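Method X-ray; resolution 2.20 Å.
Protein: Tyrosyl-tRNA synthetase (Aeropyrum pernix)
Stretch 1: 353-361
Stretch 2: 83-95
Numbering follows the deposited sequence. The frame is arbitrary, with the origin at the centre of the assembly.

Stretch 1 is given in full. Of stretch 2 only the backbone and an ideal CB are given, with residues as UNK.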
ATOM      1  N   ARG A 353     -21.152 -22.349  16.696  1.00 44.01           N
ATOM      2  CA  ARG A 353     -21.909 -21.203  16.200  1.00 48.07           C
ATOM      3  C   ARG A 353     -21.125 -20.483  15.114  1.00 47.08           C
ATOM      4  O   ARG A 353     -21.669 -20.126  14.074  1.00 48.81           O
ATOM      5  CB  ARG A 353     -22.205 -20.221  17.339  1.00 51.67           C
ATOM      6  CG  ARG A 353     -23.538 -20.447  18.035  1.00 54.18           C
ATOM      7  CD  ARG A 353     -23.828 -19.324  19.025  1.00 57.51           C
ATOM      8  NE  ARG A 353     -23.139 -19.498  20.302  1.00 59.50           N
ATOM      9  CZ  ARG A 353     -22.364 -18.575  20.864  1.00 61.72           C
ATOM     10  NH1 ARG A 353     -22.169 -17.406  20.257  1.00 61.82           N
ATOM     11  NH2 ARG A 353     -21.796 -18.813  22.044  1.00 62.16           N
ATOM     12  N   ALA A 354     -19.841 -20.276  15.362  1.00 46.80           N
ATOM     13  CA  ALA A 354     -18.987 -19.605  14.387  1.00 46.92           C
ATOM     14  C   ALA A 354     -18.877 -20.467  13.135  1.00 46.02           C
ATOM     15  O   ALA A 354     -18.908 -19.966  12.009  1.00 44.05           O
ATOM     16  CB  ALA A 354     -17.606 -19.366  14.979  1.00 48.08           C
ATOM     17  N   LEU A 355     -18.749 -21.774  13.342  1.00 45.36           N
ATOM     18  CA  LEU A 355     -18.635 -22.700  12.223  1.00 44.85           C
ATOM     19  C   LEU A 355     -19.849 -22.585  11.307  1.00 43.79           C
ATOM     20  O   LEU A 355     -19.727 -22.636  10.084  1.00 42.13           O
ATOM     21  CB  LEU A 355     -18.520 -24.142  12.730  1.00 45.64           C
ATOM     22  CG  LEU A 355     -18.493 -25.215  11.640  1.00 46.29           C
ATOM     23  CD1 LEU A 355     -17.253 -25.026  10.755  1.00 46.26           C
ATOM     24  CD2 LEU A 355     -18.494 -26.592  12.286  1.00 47.39           C
ATOM     25  N   GLU A 356     -21.021 -22.429  11.907  1.00 45.31           N
ATOM     26  CA  GLU A 356     -22.254 -22.327  11.137  1.00 47.19           C
ATOM     27  C   GLU A 356     -22.360 -20.969  10.430  1.00 45.40           C
ATOM     28  O   GLU A 356     -22.785 -20.893   9.278  1.00 46.54           O
ATOM     29  CB  GLU A 356     -23.451 -22.627  12.065  1.00 50.04           C
ATOM     30  CG  GLU A 356     -23.244 -23.983  12.794  1.00 53.94           C
ATOM     31  CD  GLU A 356     -24.431 -24.478  13.610  1.00 55.63           C
ATOM     32  OE1 GLU A 356     -24.942 -23.721  14.465  1.00 54.74           O
ATOM     33  OE2 GLU A 356     -24.833 -25.649  13.402  1.00 57.47           O
ATOM     34  N   ALA A 357     -21.949 -19.899  11.093  1.00 44.72           N
ATOM     35  CA  ALA A 357     -21.983 -18.594  10.438  1.00 44.79           C
ATOM     36  C   ALA A 357     -21.087 -18.697   9.206  1.00 46.58           C
ATOM     37  O   ALA A 357     -21.479 -18.305   8.102  1.00 47.24           O
ATOM     38  CB  ALA A 357     -21.472 -17.501  11.380  1.00 44.23           C
ATOM     39  N   ILE A 358     -19.890 -19.258   9.385  1.00 47.61           N
ATOM     40  CA  ILE A 358     -18.958 -19.407   8.271  1.00 48.87           C
ATOM     41  C   ILE A 358     -19.540 -20.217   7.115  1.00 51.87           C
ATOM     42  O   ILE A 358     -19.405 -19.838   5.951  1.00 52.04           O
ATOM     43  CB  ILE A 358     -17.642 -20.094   8.706  1.00 48.06           C
ATOM     44  CG1 ILE A 358     -16.875 -19.200   9.678  1.00 46.41           C
ATOM     45  CG2 ILE A 358     -16.786 -20.401   7.477  1.00 45.64           C
ATOM     46  CD1 ILE A 358     -15.570 -19.792  10.125  1.00 44.60           C
ATOM     47  N   GLU A 359     -20.168 -21.342   7.425  1.00 55.24           N
ATOM     48  CA  GLU A 359     -20.729 -22.171   6.369  1.00 59.02           C
ATOM     49  C   GLU A 359     -21.957 -21.485   5.764  1.00 61.50           C
ATOM     50  O   GLU A 359     -22.486 -21.920   4.742  1.00 61.12           O
ATOM     51  CB  GLU A 359     -21.072 -23.565   6.916  1.00 59.39           C
ATOM     52  CG  GLU A 359     -19.865 -24.292   7.518  1.00 59.52           C
ATOM     53  CD  GLU A 359     -20.190 -25.697   8.029  1.00 61.00           C
ATOM     54  OE1 GLU A 359     -21.268 -25.892   8.634  1.00 59.66           O
ATOM     55  OE2 GLU A 359     -19.351 -26.609   7.841  1.00 61.15           O
ATOM     56  N   GLY A 360     -22.390 -20.395   6.392  1.00 64.50           N
ATOM     57  CA  GLY A 360     -23.528 -19.650   5.882  1.00 68.13           C
ATOM     58  C   GLY A 360     -23.179 -18.947   4.575  1.00 71.07           C
ATOM     59  O   GLY A 360     -23.872 -19.120   3.565  1.00 71.02           O
ATOM     60  N   LYS A 361     -22.103 -18.155   4.590  1.00 73.05           N
ATOM     61  CA  LYS A 361     -21.660 -17.429   3.399  1.00 74.97           C
ATOM     62  C   LYS A 361     -21.017 -18.365   2.383  1.00 76.11           C
ATOM     63  O   LYS A 361     -21.499 -18.383   1.226  1.00 76.32           O
ATOM     64  CB  LYS A 361     -20.667 -16.311   3.762  1.00 75.11           C
ATOM     65  CG  LYS A 361     -21.326 -15.004   4.214  1.00 76.15           C
ATOM     66  CD  LYS A 361     -20.350 -13.817   4.217  1.00 76.17           C
ATOM     67  CE  LYS A 361     -19.933 -13.386   2.812  1.00 76.57           C
ATOM     68  NZ  LYS A 361     -21.041 -12.757   2.026  1.00 76.29           N
ATOM     69  N   UNK A  83     -12.026 -13.423   0.550  1.00 41.22           N
ATOM     70  CA  UNK A  83     -12.447 -14.668   1.177  1.00 38.64           C
ATOM     71  C   UNK A  83     -13.646 -14.386   2.074  1.00 36.68           C
ATOM     72  O   UNK A  83     -13.718 -13.331   2.693  1.00 33.87           O
ATOM     73  CB  UNK A  83     -11.303 -15.299   1.974  1.00 38.64           C
ATOM     74  N   UNK A  84     -14.586 -15.328   2.137  1.00 36.76           N
ATOM     75  CA  UNK A  84     -15.782 -15.169   2.962  1.00 36.84           C
ATOM     76  C   UNK A  84     -16.469 -13.817   2.696  1.00 38.47           C
ATOM     77  O   UNK A  84     -16.982 -13.156   3.604  1.00 38.30           O
ATOM     78  CB  UNK A  84     -15.418 -15.293   4.443  1.00 36.84           C
ATOM     79  N   UNK A  85     -16.467 -13.422   1.427  1.00 40.08           N
ATOM     80  CA  UNK A  85     -17.085 -12.175   1.021  1.00 41.23           C
ATOM     81  C   UNK A  85     -16.512 -10.939   1.681  1.00 42.27           C
ATOM     82  O   UNK A  85     -17.181  -9.913   1.743  1.00 43.69           O
ATOM     83  CB  UNK A  85     -18.586 -12.240   1.308  1.00 41.23           C
ATOM     84  N   UNK A  86     -15.281 -11.025   2.174  1.00 41.69           N
ATOM     85  CA  UNK A  86     -14.674  -9.875   2.820  1.00 41.28           C
ATOM     86  C   UNK A  86     -15.275  -9.568   4.179  1.00 40.76           C
ATOM     87  O   UNK A  86     -15.030  -8.506   4.750  1.00 39.28           O
ATOM     88  CB  UNK A  86     -14.803  -8.647   1.916  1.00 41.28           C
ATOM     89  N   UNK A  87     -16.058 -10.504   4.703  1.00 40.02           N
ATOM     90  CA  UNK A  87     -16.691 -10.336   6.008  1.00 40.77           C
ATOM     91  C   UNK A  87     -15.623 -10.593   7.072  1.00 40.34           C
ATOM     92  O   UNK A  87     -15.321 -11.738   7.396  1.00 37.03           O
ATOM     93  CB  UNK A  87     -17.887 -11.275   6.178  1.00 40.77           C
ATOM     94  N   UNK A  88     -15.067  -9.521   7.621  1.00 41.46           N
ATOM     95  CA  UNK A  88     -14.021  -9.632   8.625  1.00 41.88           C
ATOM     96  C   UNK A  88     -14.376 -10.452   9.865  1.00 43.38           C
ATOM     97  O   UNK A  88     -13.485 -11.050  10.484  1.00 42.51           O
ATOM     98  CB  UNK A  88     -13.616  -8.225   9.068  1.00 41.88           C
ATOM     99  N   UNK A  89     -15.656 -10.476  10.240  1.00 43.93           N
ATOM    100  CA  UNK A  89     -16.092 -11.245  11.409  1.00 43.56           C
ATOM    101  C   UNK A  89     -15.965 -12.747  11.150  1.00 41.44           C
ATOM    102  O   UNK A  89     -15.599 -13.522  12.035  1.00 40.72           O
ATOM    103  CB  UNK A  89     -17.536 -10.893  11.772  1.00 43.56           C
ATOM    104  N   UNK A  90     -16.312 -13.148   9.936  1.00 38.45           N
ATOM    105  CA  UNK A  90     -16.252 -14.540   9.533  1.00 38.45           C
ATOM    106  C   UNK A  90     -14.795 -14.972   9.367  1.00 37.22           C
ATOM    107  O   UNK A  90     -14.431 -16.118   9.643  1.00 34.99           O
ATOM    108  CB  UNK A  90     -17.033 -14.759   8.236  1.00 38.45           C
ATOM    109  N   UNK A  91     -13.961 -14.044   8.919  1.00 35.89           N
ATOM    110  CA  UNK A  91     -12.551 -14.347   8.739  1.00 36.27           C
ATOM    111  C   UNK A  91     -11.916 -14.566  10.111  1.00 35.98           C
ATOM    112  O   UNK A  91     -11.116 -15.484  10.288  1.00 34.72           O
ATOM    113  CB  UNK A  91     -11.841 -13.227   7.976  1.00 36.27           C
ATOM    114  N   UNK A  92     -12.291 -13.734  11.077  1.00 35.54           N
ATOM    115  CA  UNK A  92     -11.771 -13.847  12.434  1.00 37.49           C
ATOM    116  C   UNK A  92     -12.240 -15.159  13.042  1.00 36.59           C
ATOM    117  O   UNK A  92     -11.495 -15.821  13.762  1.00 35.69           O
ATOM    118  CB  UNK A  92     -12.214 -12.662  13.294  1.00 37.49           C
ATOM    119  N   UNK A  93     -13.487 -15.514  12.744  1.00 34.93           N
ATOM    120  CA  UNK A  93     -14.078 -16.736  13.259  1.00 35.38           C
ATOM    121  C   UNK A  93     -13.325 -17.936  12.717  1.00 34.43           C
ATOM    122  O   UNK A  93     -13.099 -18.891  13.441  1.00 33.92           O
ATOM    123  CB  UNK A  93     -15.562 -16.820  12.896  1.00 35.38           C
ATOM    124  N   UNK A  94     -12.930 -17.882  11.446  1.00 32.72           N
ATOM    125  CA  UNK A  94     -12.186 -18.983  10.852  1.00 33.46           C
ATOM    126  C   UNK A  94     -10.839 -19.138  11.570  1.00 33.48           C
ATOM    127  O   UNK A  94     -10.349 -20.254  11.737  1.00 34.11           O
ATOM    128  CB  UNK A  94     -11.981 -18.751   9.354  1.00 33.46           C
ATOM    129  N   UNK A  95     -10.260 -18.019  12.012  1.00 34.46           N
ATOM    130  CA  UNK A  95      -8.977 -18.032  12.733  1.00 34.30           C
ATOM    131  C   UNK A  95      -9.121 -18.631  14.139  1.00 33.88           C
ATOM    132  O   UNK A  95      -8.219 -19.333  14.621  1.00 32.89           O
ATOM    133  CB  UNK A  95      -8.415 -16.612  12.831  1.00 34.30           C
TER

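Position 83 lies beyond the reach of stretch 1, so nothing there limits the choice. It is K83, whose NZ is hydrogen-bonded elsewhere in the structure.

At position 84 phi is positive (50°), and CA-to-CB points sideways. Stretch 1 offers the apolar CG2 of I358 and the chain of K361. A long aliphatic side chain could bend toward them. The residue is L84: its CD2 lies 4.0 Å from I358 CG2. The backbone O of L84 approaches K361 CE at 3.1 Å, a close contact but not a hydrogen bond.

Position 85 has phi 60°, which by itself favours glycine. The ideal CB points toward stretch 1 and would sit 2.3 Å from K361 CE, a clash with that lysine as modelled. Glycine fits best, and G85 is found, its CA 3.6 Å from K361 CE. K361 is poorly ordered, so these distances deserve caution.

Position 86 again has positive phi (72°), and its CB would point away. Glycine suits the backbone; it is G86.

Position 87 directly precedes the helix, with the amide of 89 free and that of 90 held only weakly by the carbonyl O of 87. Asp, Asn, Ser or Thr could cap them. CA-to-CB points toward stretch 1, where the K361 chain passes, so an acid would also suit the charge. The residue is D87. Its OD1 accepts weak capping bonds from the backbone N atoms of 89 and 90. The OD2 of D87 is 4.0 Å from K361 CD.

Positions 88 and 89 are out of reach of stretch 1, and many side chains would do. They are M88 and D89.

Position 90 points sideways, its ideal CB 4.7 Å from I358 CG1. A357 CB and the aliphatic part of K361 are also near. Leu, Met or Ile could exploit this apolar ground. L90 brings CD1 to 4.1 Å from A357 CB and CD2 to 3.2 Å from K361 CD.

Position 91 points away and is unconstrained by stretch 1; it is I91. Position 92 points sideways with no contact. It is R92, whose end leads away; the NH2 of R92 forms a salt bridge with D89 OD1 (3.6 Å).

Position 93 points toward stretch 1. Its ideal CB is already 3.9 Å from A354 CB and 4.1 Å from I358 CD1, so a small residue, Ala or Gly, suits best. A93 packs against both.

Position 94 points sideways, its ideal CB 3.8 Å from I358 CD1. A small apolar residue is enough. A94 touches that methyl.

Position 95 points away; it is A95.

Stretch 2 83-95: KLGGDMDLIRAAA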
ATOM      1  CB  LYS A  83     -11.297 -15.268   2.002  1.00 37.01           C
ATOM      2  CG  LYS A  83     -10.102 -15.684   1.158  1.00 36.44           C
ATOM      3  CD  LYS A  83     -10.531 -16.647   0.056  1.00 39.22           C
ATOM      4  CE  LYS A  83      -9.400 -16.924  -0.911  1.00 40.70           C
ATOM      5  NZ  LYS A  83      -8.141 -17.297  -0.179  1.00 43.97           N
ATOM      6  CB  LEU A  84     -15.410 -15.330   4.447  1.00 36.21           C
ATOM      7  CG  LEU A  84     -14.810 -16.716   4.780  1.00 39.01           C
ATOM      8  CD1 LEU A  84     -14.268 -16.743   6.208  1.00 38.19           C
ATOM      9  CD2 LEU A  84     -15.873 -17.801   4.591  1.00 36.68           C
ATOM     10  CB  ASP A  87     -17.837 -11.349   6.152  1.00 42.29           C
ATOM     11  CG  ASP A  87     -18.696 -11.103   7.379  1.00 44.34           C
ATOM     12  OD1 ASP A  87     -18.148 -10.807   8.472  1.00 41.38           O
ATOM     13  OD2 ASP A  87     -19.938 -11.231   7.242  1.00 47.60           O
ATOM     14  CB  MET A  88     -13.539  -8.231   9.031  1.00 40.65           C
ATOM     15  CG  MET A  88     -12.804  -7.477   7.910  1.00 37.84           C
ATOM     16  SD  MET A  88     -11.366  -8.398   7.237  1.00 37.25           S
ATOM     17  CE  MET A  88     -10.213  -8.185   8.583  1.00 35.72           C
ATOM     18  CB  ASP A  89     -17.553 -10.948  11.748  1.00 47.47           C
ATOM     19  CG  ASP A  89     -17.789  -9.501  12.114  1.00 52.63           C
ATOM     20  OD1 ASP A  89     -17.171  -9.027  13.089  1.00 51.84           O
ATOM     21  OD2 ASP A  89     -18.599  -8.843  11.420  1.00 56.65           O
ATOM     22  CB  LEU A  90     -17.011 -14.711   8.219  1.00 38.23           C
ATOM     23  CG  LEU A  90     -18.455 -15.219   8.276  1.00 41.79           C
ATOM     24  CD1 LEU A  90     -19.207 -14.692   9.494  1.00 39.63           C
ATOM     25  CD2 LEU A  90     -19.136 -14.819   6.984  1.00 39.98           C
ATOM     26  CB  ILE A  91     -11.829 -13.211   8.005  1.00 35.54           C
ATOM     27  CG1 ILE A  91     -12.334 -13.144   6.566  1.00 32.50           C
ATOM     28  CG2 ILE A  91     -10.304 -13.419   8.067  1.00 35.42           C
ATOM     29  CD1 ILE A  91     -11.705 -12.019   5.745  1.00 33.86           C
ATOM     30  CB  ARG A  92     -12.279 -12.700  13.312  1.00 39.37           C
ATOM     31  CG  ARG A  92     -11.169 -11.896  13.995  1.00 44.02           C
ATOM     32  CD  ARG A  92     -11.020 -10.515  13.376  1.00 42.92           C
ATOM     33  NE  ARG A  92     -12.302  -9.804  13.385  1.00 46.12           N
ATOM     34  CZ  ARG A  92     -12.504  -8.591  12.870  1.00 44.06           C
ATOM     35  NH1 ARG A  92     -11.498  -7.933  12.295  1.00 38.82           N
ATOM     36  NH2 ARG A  92     -13.717  -8.047  12.927  1.00 40.62           N
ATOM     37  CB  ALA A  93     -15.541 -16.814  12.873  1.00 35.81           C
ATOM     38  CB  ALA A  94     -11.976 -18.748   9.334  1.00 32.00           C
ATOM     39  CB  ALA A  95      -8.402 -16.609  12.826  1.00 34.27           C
TER
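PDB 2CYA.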